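Local coordinates for protein ornithine carbamoyltransferase (Giardia intestinalis, PDB 3GRF) that probably transfers the carbamoyl group of carbamoyl phosphate to ornithine, forming citrulline, at residues 228-241 and 268-282. Sequence-based numbering, arbitrary orientation.
Sequences CKKGCEGVDVVYTD and AVMAVTSKRSIFMNC
Val-238 packs against Thr-273 and Met-270 at the tight centre of this contact. Its CG2 lies 3.5 Å from Thr-273 CG2, while the Met-270 chain, bent at chi2 and chi3, brings SD to 3.8 Å from Val-238 CB. Thr-273 OG1 turns back within its own turn to Met-270 O, in the carbonyl plane on a lone pair, which leaves the methyl group to face Val-235 and Val-238. On the opposite face of the sheet Met-280 SD sits 3.6 Å from Val-237 CG1 and obliquely beside the Tyr-239 ring, a Met-aromatic contact. Tyr-239 CG is anti to the backbone N (chi1 -171°), and its ring crosses Met-280, CD2 against CB, with Met-280 C over one face toward the rim; OH ends near Cys-282 CB, where Asp-141 binds the hydroxyl. Strands 237-240 and 278-281 are parallel neighbours, joined by N-H...O bonds such as Met-280 N to Val-238 O (2.9 Å); 278-281 is an edge strand, within this chain, of the five-stranded Rossmann-like sheet in the Asp/Orn-binding domain, and helix 303-322 packs on it. Before the strands, Gly-234 N to Val-272 O and Ser-274 N to Val-235 O tie the 232-235 turn to the consecutive turns 270-273 and 274-277. Asp-236 OD2 takes Ser-274 OG (3.0 Å) on its anti side and, from above the opposite face of the carboxylate plane, Arg-276 NH1 in a salt bridge (3.2 Å), carboxylate and guanidinium nearly perpendicular (87°); OD1 is held by Lys-163 N, and Glu-154 pairs with Arg-276 NE. Packing is looser toward solvent, where the exposed Lys-229 lays CE 3.9 Å from Val-269 CG2 and NZ beside Ala-268 CB. Inward from it, Val-269 CG1 reaches the sulfurs of Cys-232 and Cys-228, the latter disulfide-bonded to Cys-167.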
ATOM      1  N   CYS A 228     -21.133 -17.507 -34.551  1.00 39.67           N
ATOM      2  CA  CYS A 228     -19.738 -17.142 -34.351  1.00 46.63           C
ATOM      3  C   CYS A 228     -18.804 -17.579 -35.492  1.00 46.74           C
ATOM      4  O   CYS A 228     -17.859 -16.865 -35.820  1.00 55.47           O
ATOM      5  CB  CYS A 228     -19.295 -17.724 -33.010  1.00 47.15           C
ATOM      6  SG  CYS A 228     -17.688 -17.123 -32.423  1.00 54.18           S
ATOM      7  N   LYS A 229     -19.073 -18.740 -36.089  1.00 42.21           N
ATOM      8  CA  LYS A 229     -18.243 -19.228 -37.214  1.00 39.42           C
ATOM      9  C   LYS A 229     -18.378 -18.350 -38.442  1.00 39.21           C
ATOM     10  O   LYS A 229     -17.386 -18.012 -39.127  1.00 35.36           O
ATOM     11  CB  LYS A 229     -18.604 -20.678 -37.573  1.00 28.84           C
ATOM     12  CG  LYS A 229     -17.636 -21.647 -36.924  1.00 48.66           C
ATOM     13  CD  LYS A 229     -18.114 -23.091 -36.893  1.00 55.93           C
ATOM     14  CE  LYS A 229     -17.949 -23.583 -35.453  1.00 66.03           C
ATOM     15  NZ  LYS A 229     -18.558 -24.911 -35.177  1.00 71.79           N
ATOM     16  N   LYS A 230     -19.628 -17.959 -38.707  1.00 37.14           N
ATOM     17  CA  LYS A 230     -19.927 -17.077 -39.805  1.00 41.73           C
ATOM     18  C   LYS A 230     -19.306 -15.746 -39.465  1.00 40.01           C
ATOM     19  O   LYS A 230     -18.749 -15.083 -40.334  1.00 32.81           O
ATOM     20  CB  LYS A 230     -21.445 -16.950 -40.033  1.00 47.71           C
ATOM     21  CG  LYS A 230     -22.154 -18.276 -40.281  1.00 51.15           C
ATOM     22  CD  LYS A 230     -22.919 -18.288 -41.590  1.00 63.50           C
ATOM     23  CE  LYS A 230     -23.353 -19.726 -41.993  1.00 66.20           C
ATOM     24  NZ  LYS A 230     -22.312 -20.495 -42.767  1.00 66.82           N
ATOM     25  N   GLY A 231     -19.395 -15.370 -38.192  1.00 35.01           N
ATOM     26  CA  GLY A 231     -18.865 -14.083 -37.749  1.00 34.69           C
ATOM     27  C   GLY A 231     -17.364 -14.002 -37.758  1.00 36.12           C
ATOM     28  O   GLY A 231     -16.791 -12.927 -37.996  1.00 35.34           O
ATOM     29  N   CYS A 232     -16.722 -15.144 -37.501  1.00 26.11           N
ATOM     30  CA  CYS A 232     -15.265 -15.234 -37.401  1.00 31.25           C
ATOM     31  C   CYS A 232     -14.565 -15.602 -38.728  1.00 27.12           C
ATOM     32  O   CYS A 232     -13.327 -15.648 -38.798  1.00 32.89           O
ATOM     33  CB  CYS A 232     -14.842 -16.222 -36.298  1.00 32.29           C
ATOM     34  SG  CYS A 232     -15.215 -15.655 -34.638  1.00 32.28           S
ATOM     35  N   GLU A 233     -15.340 -15.870 -39.768  1.00 27.12           N
ATOM     36  CA  GLU A 233     -14.761 -16.311 -41.038  1.00 34.87           C
ATOM     37  C   GLU A 233     -13.928 -15.176 -41.555  1.00 27.08           C
ATOM     38  O   GLU A 233     -14.451 -14.063 -41.757  1.00 26.98           O
ATOM     39  CB  GLU A 233     -15.845 -16.586 -42.050  1.00 44.63           C
ATOM     40  CG  GLU A 233     -15.829 -17.962 -42.639  1.00 52.46           C
ATOM     41  CD  GLU A 233     -17.009 -18.139 -43.561  1.00 64.83           C
ATOM     42  OE1 GLU A 233     -18.160 -18.231 -43.049  1.00 60.19           O
ATOM     43  OE2 GLU A 233     -16.786 -18.145 -44.797  1.00 70.27           O
ATOM     44  N   GLY A 234     -12.647 -15.454 -41.752  1.00 33.23           N
ATOM     45  CA  GLY A 234     -11.717 -14.468 -42.287  1.00 30.41           C
ATOM     46  C   GLY A 234     -11.087 -13.510 -41.283  1.00 39.99           C
ATOM     47  O   GLY A 234     -10.225 -12.709 -41.645  1.00 41.17           O
ATOM     48  N   VAL A 235     -11.504 -13.554 -40.021  1.00 34.85           N
ATOM     49  CA  VAL A 235     -11.129 -12.484 -39.086  1.00 36.01           C
ATOM     50  C   VAL A 235      -9.667 -12.635 -38.633  1.00 37.13           C
ATOM     51  O   VAL A 235      -9.096 -13.720 -38.724  1.00 35.97           O
ATOM     52  CB  VAL A 235     -12.119 -12.330 -37.880  1.00 40.58           C
ATOM     53  CG1 VAL A 235     -13.555 -12.049 -38.360  1.00 44.51           C
ATOM     54  CG2 VAL A 235     -12.077 -13.546 -36.985  1.00 40.67           C
ATOM     55  N   ASP A 236      -9.055 -11.550 -38.175  1.00 33.12           N
ATOM     56  CA  ASP A 236      -7.634 -11.565 -37.800  1.00 31.87           C
ATOM     57  C   ASP A 236      -7.421 -11.643 -36.288  1.00 32.24           C
ATOM     58  O   ASP A 236      -6.322 -11.929 -35.819  1.00 29.29           O
ATOM     59  CB  ASP A 236      -6.928 -10.330 -38.356  1.00 36.71           C
ATOM     60  CG  ASP A 236      -7.063 -10.206 -39.852  1.00 47.29           C
ATOM     61  OD1 ASP A 236      -7.697  -9.233 -40.306  1.00 44.28           O
ATOM     62  OD2 ASP A 236      -6.530 -11.075 -40.569  1.00 39.29           O
ATOM     63  N   VAL A 237      -8.474 -11.354 -35.521  1.00 27.05           N
ATOM     64  CA  VAL A 237      -8.423 -11.367 -34.058  1.00 35.89           C
ATOM     65  C   VAL A 237      -9.730 -11.995 -33.631  1.00 24.65           C
ATOM     66  O   VAL A 237     -10.789 -11.594 -34.126  1.00 29.89           O
ATOM     67  CB  VAL A 237      -8.375  -9.959 -33.405  1.00 32.84           C
ATOM     68  CG1 VAL A 237      -8.303 -10.096 -31.834  1.00 24.69           C
ATOM     69  CG2 VAL A 237      -7.197  -9.153 -33.950  1.00 24.84           C
ATOM     70  N   VAL A 238      -9.637 -12.967 -32.726  1.00 27.34           N
ATOM     71  CA  VAL A 238     -10.824 -13.484 -32.069  1.00 26.68           C
ATOM     72  C   VAL A 238     -10.727 -13.285 -30.562  1.00 30.25           C
ATOM     73  O   VAL A 238      -9.831 -13.806 -29.896  1.00 31.02           O
ATOM     74  CB  VAL A 238     -11.033 -14.970 -32.355  1.00 30.75           C
ATOM     75  CG1 VAL A 238     -12.322 -15.483 -31.628  1.00 28.77           C
ATOM     76  CG2 VAL A 238     -11.111 -15.227 -33.867  1.00 26.89           C
ATOM     77  N   TYR A 239     -11.687 -12.563 -30.004  1.00 28.87           N
ATOM     78  CA  TYR A 239     -11.526 -12.113 -28.650  1.00 26.41           C
ATOM     79  C   TYR A 239     -12.758 -12.625 -27.953  1.00 30.98           C
ATOM     80  O   TYR A 239     -13.842 -12.586 -28.519  1.00 25.59           O
ATOM     81  CB  TYR A 239     -11.450 -10.580 -28.675  1.00 26.34           C
ATOM     82  CG  TYR A 239     -11.071  -9.852 -27.401  1.00 25.23           C
ATOM     83  CD1 TYR A 239     -11.818  -9.979 -26.232  1.00 22.51           C
ATOM     84  CD2 TYR A 239     -10.024  -8.988 -27.400  1.00 23.52           C
ATOM     85  CE1 TYR A 239     -11.502  -9.272 -25.088  1.00 26.32           C
ATOM     86  CE2 TYR A 239      -9.711  -8.263 -26.301  1.00 19.04           C
ATOM     87  CZ  TYR A 239     -10.431  -8.433 -25.131  1.00 28.49           C
ATOM     88  OH  TYR A 239     -10.097  -7.703 -24.036  1.00 24.49           O
ATOM     89  N   THR A 240     -12.574 -13.155 -26.750  1.00 31.81           N
ATOM     90  CA  THR A 240     -13.708 -13.546 -25.918  1.00 31.93           C
ATOM     91  C   THR A 240     -13.435 -13.237 -24.464  1.00 29.88           C
ATOM     92  O   THR A 240     -12.321 -12.852 -24.098  1.00 19.22           O
ATOM     93  CB  THR A 240     -14.090 -15.025 -26.137  1.00 26.21           C
ATOM     94  OG1 THR A 240     -15.350 -15.273 -25.496  1.00 35.42           O
ATOM     95  CG2 THR A 240     -13.013 -15.959 -25.630  1.00 16.53           C
ATOM     96  N   ASP A 241     -14.459 -13.317 -23.622  1.00 27.39           N
ATOM     97  CA  ASP A 241     -14.183 -13.138 -22.201  1.00 28.97           C
ATOM     98  C   ASP A 241     -15.236 -13.812 -21.350  1.00 35.93           C
ATOM     99  O   ASP A 241     -16.160 -14.400 -21.888  1.00 26.30           O
ATOM    100  CB  ASP A 241     -13.896 -11.640 -21.842  1.00 37.44           C
ATOM    101  CG  ASP A 241     -15.149 -10.816 -21.506  1.00 41.53           C
ATOM    102  OD1 ASP A 241     -15.047  -9.946 -20.629  1.00 50.22           O
ATOM    103  OD2 ASP A 241     -16.213 -11.004 -22.108  1.00 45.33           O
ATOM    104  N   ALA A 268     -12.774 -25.340 -34.194  1.00 33.06           N
ATOM    105  CA  ALA A 268     -13.519 -25.135 -35.450  1.00 41.23           C
ATOM    106  C   ALA A 268     -13.784 -23.657 -35.679  1.00 36.77           C
ATOM    107  O   ALA A 268     -13.857 -23.196 -36.821  1.00 48.04           O
ATOM    108  CB  ALA A 268     -14.855 -25.874 -35.421  1.00 30.85           C
ATOM    109  N   VAL A 269     -13.953 -22.921 -34.594  1.00 31.93           N
ATOM    110  CA  VAL A 269     -14.102 -21.472 -34.691  1.00 33.33           C
ATOM    111  C   VAL A 269     -12.780 -20.878 -35.199  1.00 30.44           C
ATOM    112  O   VAL A 269     -12.783 -20.136 -36.173  1.00 34.24           O
ATOM    113  CB  VAL A 269     -14.608 -20.814 -33.341  1.00 32.18           C
ATOM    114  CG1 VAL A 269     -14.405 -19.315 -33.345  1.00 32.03           C
ATOM    115  CG2 VAL A 269     -16.098 -21.084 -33.118  1.00 25.12           C
ATOM    116  N   MET A 270     -11.656 -21.208 -34.554  1.00 33.74           N
ATOM    117  CA  MET A 270     -10.347 -20.664 -34.951  1.00 32.31           C
ATOM    118  C   MET A 270      -9.894 -21.103 -36.361  1.00 39.02           C
ATOM    119  O   MET A 270      -9.214 -20.336 -37.071  1.00 36.15           O
ATOM    120  CB  MET A 270      -9.262 -20.973 -33.906  1.00 29.07           C
ATOM    121  CG  MET A 270      -9.516 -20.334 -32.537  1.00 31.85           C
ATOM    122  SD  MET A 270      -9.572 -18.504 -32.571  1.00 32.81           S
ATOM    123  CE  MET A 270      -7.761 -18.151 -32.703  1.00 35.61           C
ATOM    124  N   ALA A 271     -10.299 -22.316 -36.758  1.00 32.82           N
ATOM    125  CA  ALA A 271     -10.061 -22.838 -38.114  1.00 44.39           C
ATOM    126  C   ALA A 271     -10.702 -22.041 -39.245  1.00 37.82           C
ATOM    127  O   ALA A 271     -10.347 -22.225 -40.394  1.00 38.76           O
ATOM    128  CB  ALA A 271     -10.445 -24.339 -38.214  1.00 41.25           C
ATOM    129  N   VAL A 272     -11.647 -21.136 -38.921  1.00 35.89           N
ATOM    130  CA  VAL A 272     -12.238 -20.357 -40.006  1.00 38.30           C
ATOM    131  C   VAL A 272     -11.630 -18.972 -40.147  1.00 34.45           C
ATOM    132  O   VAL A 272     -11.946 -18.223 -41.063  1.00 37.88           O
ATOM    133  CB  VAL A 272     -13.773 -20.250 -39.895  1.00 41.18           C
ATOM    134  CG1 VAL A 272     -14.407 -21.638 -39.927  1.00 43.32           C
ATOM    135  CG2 VAL A 272     -14.188 -19.518 -38.630  1.00 32.71           C
ATOM    136  N   THR A 273     -10.719 -18.621 -39.223  1.00 32.21           N
ATOM    137  CA  THR A 273     -10.115 -17.288 -39.233  1.00 40.93           C
ATOM    138  C   THR A 273      -8.927 -17.198 -40.201  1.00 39.64           C
ATOM    139  O   THR A 273      -8.568 -18.179 -40.859  1.00 40.54           O
ATOM    140  CB  THR A 273      -9.738 -16.854 -37.833  1.00 30.96           C
ATOM    141  OG1 THR A 273      -8.611 -17.610 -37.378  1.00 28.98           O
ATOM    142  CG2 THR A 273     -10.911 -17.050 -36.895  1.00 24.21           C
ATOM    143  N   SER A 274      -8.321 -16.027 -40.312  1.00 39.37           N
ATOM    144  CA  SER A 274      -7.171 -15.864 -41.189  1.00 41.55           C
ATOM    145  C   SER A 274      -5.992 -16.705 -40.715  1.00 42.91           C
ATOM    146  O   SER A 274      -5.961 -17.140 -39.556  1.00 39.10           O
ATOM    147  CB  SER A 274      -6.782 -14.383 -41.264  1.00 39.30           C
ATOM    148  OG  SER A 274      -5.934 -14.013 -40.191  1.00 41.51           O
ATOM    149  N   LYS A 275      -5.030 -16.924 -41.601  1.00 39.34           N
ATOM    150  CA  LYS A 275      -3.858 -17.674 -41.240  1.00 41.44           C
ATOM    151  C   LYS A 275      -3.005 -16.908 -40.222  1.00 37.81           C
ATOM    152  O   LYS A 275      -2.317 -17.527 -39.400  1.00 36.86           O
ATOM    153  CB  LYS A 275      -3.055 -18.046 -42.496  1.00 53.59           C
ATOM    154  CG  LYS A 275      -2.725 -19.534 -42.614  1.00 57.56           C
ATOM    155  CD  LYS A 275      -3.834 -20.327 -43.329  1.00 68.87           C
ATOM    156  CE  LYS A 275      -3.317 -21.690 -43.816  1.00 73.40           C
ATOM    157  NZ  LYS A 275      -2.521 -21.587 -45.094  1.00 78.80           N
ATOM    158  N   ARG A 276      -3.047 -15.573 -40.288  1.00 39.48           N
ATOM    159  CA  ARG A 276      -2.331 -14.681 -39.344  1.00 30.64           C
ATOM    160  C   ARG A 276      -3.065 -14.477 -37.990  1.00 32.77           C
ATOM    161  O   ARG A 276      -2.547 -13.831 -37.086  1.00 23.92           O
ATOM    162  CB  ARG A 276      -2.097 -13.314 -40.015  1.00 42.33           C
ATOM    163  CG  ARG A 276      -3.303 -12.389 -39.917  1.00 38.08           C
ATOM    164  CD  ARG A 276      -3.660 -11.642 -41.181  1.00 38.24           C
ATOM    165  NE  ARG A 276      -2.904 -10.422 -41.354  1.00 41.16           N
ATOM    166  CZ  ARG A 276      -3.374  -9.255 -41.813  1.00 39.62           C
ATOM    167  NH1 ARG A 276      -4.649  -9.057 -42.139  1.00 39.04           N
ATOM    168  NH2 ARG A 276      -2.539  -8.243 -41.919  1.00 43.35           N
ATOM    169  N   SER A 277      -4.288 -15.009 -37.843  1.00 30.31           N
ATOM    170  CA  SER A 277      -5.132 -14.621 -36.711  1.00 24.57           C
ATOM    171  C   SER A 277      -4.454 -14.791 -35.372  1.00 31.75           C
ATOM    172  O   SER A 277      -3.477 -15.551 -35.218  1.00 34.66           O
ATOM    173  CB  SER A 277      -6.486 -15.350 -36.727  1.00 26.19           C
ATOM    174  OG  SER A 277      -6.310 -16.750 -36.651  1.00 33.11           O
ATOM    175  N   ILE A 278      -4.941 -14.041 -34.394  1.00 25.24           N
ATOM    176  CA  ILE A 278      -4.489 -14.238 -33.040  1.00 24.78           C
ATOM    177  C   ILE A 278      -5.744 -14.375 -32.191  1.00 27.71           C
ATOM    178  O   ILE A 278      -6.809 -13.964 -32.616  1.00 27.68           O
ATOM    179  CB  ILE A 278      -3.530 -13.117 -32.539  1.00 27.78           C
ATOM    180  CG1 ILE A 278      -4.246 -11.780 -32.395  1.00 31.32           C
ATOM    181  CG2 ILE A 278      -2.261 -12.985 -33.449  1.00 22.67           C
ATOM    182  CD1 ILE A 278      -3.339 -10.658 -31.836  1.00 31.09           C
ATOM    183  N   PHE A 279      -5.602 -14.954 -31.013  1.00 28.90           N
ATOM    184  CA  PHE A 279      -6.707 -15.131 -30.062  1.00 21.90           C
ATOM    185  C   PHE A 279      -6.388 -14.293 -28.768  1.00 30.34           C
ATOM    186  O   PHE A 279      -5.251 -14.310 -28.266  1.00 24.23           O
ATOM    187  CB  PHE A 279      -6.888 -16.622 -29.724  1.00 25.53           C
ATOM    188  CG  PHE A 279      -7.758 -16.831 -28.567  1.00 25.90           C
ATOM    189  CD1 PHE A 279      -9.156 -16.788 -28.739  1.00 19.01           C
ATOM    190  CD2 PHE A 279      -7.217 -16.973 -27.293  1.00 29.64           C
ATOM    191  CE1 PHE A 279     -10.008 -16.901 -27.618  1.00 33.63           C
ATOM    192  CE2 PHE A 279      -8.061 -17.101 -26.153  1.00 33.48           C
ATOM    193  CZ  PHE A 279      -9.442 -17.051 -26.320  1.00 27.97           C
ATOM    194  N   MET A 280      -7.386 -13.541 -28.275  1.00 22.63           N
ATOM    195  CA  MET A 280      -7.274 -12.662 -27.121  1.00 24.38           C
ATOM    196  C   MET A 280      -8.399 -12.947 -26.119  1.00 29.60           C
ATOM    197  O   MET A 280      -9.474 -13.368 -26.535  1.00 31.01           O
ATOM    198  CB  MET A 280      -7.410 -11.225 -27.603  1.00 23.57           C
ATOM    199  CG  MET A 280      -6.288 -10.844 -28.521  1.00 27.59           C
ATOM    200  SD  MET A 280      -6.263  -9.098 -29.012  1.00 29.81           S
ATOM    201  CE  MET A 280      -5.545  -8.273 -27.587  1.00 24.47           C
ATOM    202  N   ASN A 281      -8.147 -12.704 -24.830  1.00 26.63           N
ATOM    203  CA  ASN A 281      -9.161 -12.797 -23.735  1.00 27.02           C
ATOM    204  C   ASN A 281      -8.562 -11.941 -22.608  1.00 34.59           C
ATOM    205  O   ASN A 281      -7.404 -12.177 -22.151  1.00 26.66           O
ATOM    206  CB  ASN A 281      -9.340 -14.297 -23.310  1.00 24.36           C
ATOM    207  CG  ASN A 281     -10.343 -14.528 -22.144  1.00 39.52           C
ATOM    208  OD1 ASN A 281     -10.919 -15.602 -22.036  1.00 38.96           O
ATOM    209  ND2 ASN A 281     -10.535 -13.546 -21.287  1.00 28.44           N
ATOM    210  N   CYS A 282      -9.302 -10.925 -22.164  1.00 29.11           N
ATOM    211  CA  CYS A 282      -8.768  -9.985 -21.181  1.00 32.39           C
ATOM    212  C   CYS A 282      -8.504 -10.634 -19.818  1.00 33.23           C
ATOM    213  O   CYS A 282      -7.801 -10.053 -18.987  1.00 30.54           O
ATOM    214  CB  CYS A 282      -9.694  -8.776 -21.069  1.00 29.17           C
ATOM    215  SG  CYS A 282     -11.435  -9.170 -20.717  1.00 33.50           S
TER